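Local atomic coordinates of coat protein (PDB entry 2BBD), a protein that serves as the major coat protein of an archaeal icosahedral virus, probably packing side by side with further copies to build the capsid shell. Residues A[41-54]-A[98-112]. Residues are numbered along the deposited sequence; the frame is centred on the assembly and turned at random.
Sequences ISNSGTAAVTLPSA and PAPGTSVPASGSVNL
N43 and V104 meet where two strand-and-loop segments at one end of the N-terminal jelly roll of this double jelly-roll capsid protein run antiparallel, and one buried asparagine amide ties together the chain on both sides of a bend. The strand 41-43 pairs with 108-112, I41 and V110 exchanging backbone bonds; beyond the bend, the short strand 49-50 pairs with 103-104. N43 bridges the two pairings. Its CB packs against V104 CG1 at 3.4 Å, and with CG anti to the backbone N (chi1 177°) the amide reaches into the bend. There OD1 accepts a hydrogen bond from G45 N, closing an Asx turn. ND2 uses both its hydrogens, each partner lying close to the amide plane: one bond goes to A47 O at 2.8 Å, the other to V104 O at 3.0 Å. Three bonds thus fix the rotation of the amide. On the other branch of V104, CG2 touches L51 CD1 at 3.6 Å; that leucine methyl also meets P98 CG, the L51 and P98 side chains crossing at about a right angle. I41 CD1 lies against P98 CD. V104 O itself takes two donors, N43 ND2 and V49 N, from opposite faces of its carbonyl plane.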
# COMPACT_ATOMS: atom_id res chain seq x y z
N ILE A 41 -2.28 -12.14 -21.24
CA ILE A 41 -3.34 -12.98 -20.70
C ILE A 41 -3.95 -13.63 -21.94
O ILE A 41 -4.32 -12.95 -22.88
CB ILE A 41 -4.40 -12.15 -19.94
CG1 ILE A 41 -3.76 -11.53 -18.69
CG2 ILE A 41 -5.59 -13.04 -19.55
CD1 ILE A 41 -4.67 -10.61 -17.89
N SER A 42 -4.03 -14.96 -21.93
CA SER A 42 -4.56 -15.69 -23.07
C SER A 42 -5.83 -16.47 -22.82
O SER A 42 -6.09 -16.92 -21.70
CB SER A 42 -3.50 -16.66 -23.61
OG SER A 42 -2.48 -15.96 -24.29
N ASN A 43 -6.61 -16.63 -23.88
CA ASN A 43 -7.87 -17.37 -23.84
C ASN A 43 -7.82 -18.44 -24.92
O ASN A 43 -7.81 -18.13 -26.11
CB ASN A 43 -9.05 -16.42 -24.09
CG ASN A 43 -10.39 -17.15 -24.13
OD1 ASN A 43 -10.48 -18.34 -23.85
ND2 ASN A 43 -11.45 -16.41 -24.46
N SER A 44 -7.79 -19.70 -24.51
CA SER A 44 -7.76 -20.79 -25.48
C SER A 44 -9.13 -21.45 -25.60
O SER A 44 -9.28 -22.45 -26.29
CB SER A 44 -6.70 -21.83 -25.09
OG SER A 44 -6.99 -22.41 -23.83
N GLY A 45 -10.11 -20.87 -24.92
CA GLY A 45 -11.47 -21.39 -24.96
C GLY A 45 -12.16 -21.12 -26.29
O GLY A 45 -11.53 -20.64 -27.24
N THR A 46 -13.45 -21.40 -26.36
CA THR A 46 -14.22 -21.21 -27.60
C THR A 46 -15.01 -19.91 -27.60
O THR A 46 -15.49 -19.47 -28.64
CB THR A 46 -15.23 -22.35 -27.80
OG1 THR A 46 -16.26 -22.25 -26.81
CG2 THR A 46 -14.56 -23.70 -27.67
N ALA A 47 -15.17 -19.32 -26.42
CA ALA A 47 -15.90 -18.07 -26.33
C ALA A 47 -15.01 -16.97 -25.76
O ALA A 47 -14.07 -17.25 -25.01
CB ALA A 47 -17.13 -18.25 -25.46
N ALA A 48 -15.30 -15.73 -26.13
CA ALA A 48 -14.53 -14.59 -25.63
C ALA A 48 -14.81 -14.49 -24.14
O ALA A 48 -15.94 -14.73 -23.70
CB ALA A 48 -14.95 -13.30 -26.33
N VAL A 49 -13.78 -14.16 -23.38
CA VAL A 49 -13.92 -14.03 -21.94
C VAL A 49 -13.82 -12.57 -21.52
O VAL A 49 -12.95 -11.84 -21.98
CB VAL A 49 -12.83 -14.83 -21.18
CG1 VAL A 49 -12.93 -14.57 -19.68
CG2 VAL A 49 -13.00 -16.33 -21.48
N THR A 50 -14.74 -12.15 -20.66
CA THR A 50 -14.71 -10.80 -20.15
C THR A 50 -13.92 -10.88 -18.86
O THR A 50 -14.33 -11.58 -17.93
CB THR A 50 -16.12 -10.29 -19.84
OG1 THR A 50 -16.90 -10.31 -21.04
CG2 THR A 50 -16.06 -8.87 -19.28
N LEU A 51 -12.80 -10.18 -18.79
CA LEU A 51 -11.98 -10.19 -17.58
C LEU A 51 -12.79 -9.60 -16.43
O LEU A 51 -13.68 -8.78 -16.64
CB LEU A 51 -10.67 -9.44 -17.82
CG LEU A 51 -9.77 -10.24 -18.76
CD1 LEU A 51 -8.63 -9.40 -19.31
CD2 LEU A 51 -9.24 -11.45 -18.00
N PRO A 52 -12.49 -10.02 -15.19
CA PRO A 52 -13.20 -9.53 -14.01
C PRO A 52 -13.13 -8.03 -13.75
O PRO A 52 -12.34 -7.32 -14.36
CB PRO A 52 -12.59 -10.35 -12.86
CG PRO A 52 -11.24 -10.66 -13.35
CD PRO A 52 -11.43 -10.97 -14.81
N SER A 53 -13.98 -7.57 -12.85
CA SER A 53 -14.01 -6.16 -12.50
C SER A 53 -12.88 -5.89 -11.51
O SER A 53 -12.10 -6.78 -11.19
CB SER A 53 -15.34 -5.83 -11.82
OG SER A 53 -15.40 -6.51 -10.57
N ALA A 54 -12.80 -4.64 -11.05
CA ALA A 54 -11.81 -4.26 -10.06
C ALA A 54 -12.04 -5.18 -8.86
O ALA A 54 -13.16 -5.63 -8.62
CB ALA A 54 -12.03 -2.81 -9.67
N PRO A 98 -4.47 -5.34 -18.42
CA PRO A 98 -5.64 -4.72 -19.07
C PRO A 98 -6.64 -4.19 -18.04
O PRO A 98 -6.69 -4.65 -16.90
CB PRO A 98 -6.22 -5.88 -19.88
CG PRO A 98 -6.01 -7.03 -18.95
CD PRO A 98 -4.58 -6.81 -18.46
N ALA A 99 -7.44 -3.21 -18.45
CA ALA A 99 -8.45 -2.63 -17.57
C ALA A 99 -9.49 -3.69 -17.24
O ALA A 99 -9.75 -4.59 -18.04
CB ALA A 99 -9.13 -1.42 -18.25
N PRO A 100 -10.11 -3.58 -16.06
CA PRO A 100 -11.14 -4.53 -15.63
C PRO A 100 -12.23 -4.59 -16.69
O PRO A 100 -12.51 -3.59 -17.34
CB PRO A 100 -11.66 -3.90 -14.33
CG PRO A 100 -10.53 -3.04 -13.87
CD PRO A 100 -9.99 -2.46 -15.12
N GLY A 101 -12.85 -5.75 -16.88
CA GLY A 101 -13.91 -5.85 -17.86
C GLY A 101 -13.44 -5.98 -19.30
O GLY A 101 -14.26 -6.05 -20.21
N THR A 102 -12.14 -5.99 -19.51
CA THR A 102 -11.61 -6.14 -20.86
C THR A 102 -11.91 -7.55 -21.35
O THR A 102 -11.91 -8.51 -20.58
CB THR A 102 -10.08 -5.91 -20.88
OG1 THR A 102 -9.81 -4.53 -20.63
CG2 THR A 102 -9.49 -6.31 -22.25
N SER A 103 -12.16 -7.68 -22.65
CA SER A 103 -12.48 -8.96 -23.24
C SER A 103 -11.26 -9.62 -23.89
O SER A 103 -10.49 -8.96 -24.58
CB SER A 103 -13.58 -8.78 -24.29
OG SER A 103 -13.82 -9.99 -25.01
N VAL A 104 -11.09 -10.91 -23.64
CA VAL A 104 -10.00 -11.66 -24.24
C VAL A 104 -10.67 -12.56 -25.27
O VAL A 104 -11.43 -13.47 -24.92
CB VAL A 104 -9.26 -12.55 -23.21
CG1 VAL A 104 -8.04 -13.18 -23.86
CG2 VAL A 104 -8.86 -11.73 -21.99
N PRO A 105 -10.42 -12.30 -26.56
CA PRO A 105 -11.00 -13.08 -27.66
C PRO A 105 -10.65 -14.56 -27.59
O PRO A 105 -9.57 -14.92 -27.11
CB PRO A 105 -10.42 -12.42 -28.90
CG PRO A 105 -10.22 -11.00 -28.46
CD PRO A 105 -9.64 -11.17 -27.09
N ALA A 106 -11.56 -15.40 -28.06
CA ALA A 106 -11.32 -16.84 -28.09
C ALA A 106 -10.07 -17.02 -28.95
O ALA A 106 -9.95 -16.39 -30.00
CB ALA A 106 -12.50 -17.55 -28.72
N SER A 107 -9.15 -17.86 -28.50
CA SER A 107 -7.91 -18.10 -29.22
C SER A 107 -7.08 -16.82 -29.38
O SER A 107 -6.25 -16.71 -30.28
CB SER A 107 -8.21 -18.69 -30.60
OG SER A 107 -8.86 -19.94 -30.48
N GLY A 108 -7.31 -15.87 -28.49
CA GLY A 108 -6.58 -14.62 -28.55
C GLY A 108 -5.96 -14.27 -27.21
O GLY A 108 -5.93 -15.09 -26.29
N SER A 109 -5.47 -13.05 -27.09
CA SER A 109 -4.88 -12.62 -25.83
C SER A 109 -4.80 -11.11 -25.77
O SER A 109 -5.01 -10.43 -26.79
CB SER A 109 -3.47 -13.22 -25.69
OG SER A 109 -2.63 -12.74 -26.72
N VAL A 110 -4.53 -10.59 -24.58
CA VAL A 110 -4.41 -9.16 -24.38
C VAL A 110 -3.11 -8.86 -23.61
O VAL A 110 -2.56 -9.74 -22.94
CB VAL A 110 -5.64 -8.55 -23.61
CG1 VAL A 110 -6.90 -8.66 -24.48
CG2 VAL A 110 -5.86 -9.26 -22.28
N ASN A 111 -2.63 -7.63 -23.73
CA ASN A 111 -1.39 -7.24 -23.07
C ASN A 111 -1.59 -7.02 -21.58
O ASN A 111 -2.59 -6.46 -21.15
CB ASN A 111 -0.82 -5.96 -23.70
CG ASN A 111 -0.68 -6.05 -25.20
OD1 ASN A 111 -0.16 -7.04 -25.72
ND2 ASN A 111 -1.14 -5.01 -25.91
N LEU A 112 -0.61 -7.45 -20.79
CA LEU A 112 -0.65 -7.29 -19.35
C LEU A 112 0.52 -6.40 -18.91
O LEU A 112 1.68 -6.65 -19.28
CB LEU A 112 -0.55 -8.66 -18.67
CG LEU A 112 -0.36 -8.74 -17.15
CD1 LEU A 112 -1.61 -8.24 -16.40
CD2 LEU A 112 -0.08 -10.19 -16.80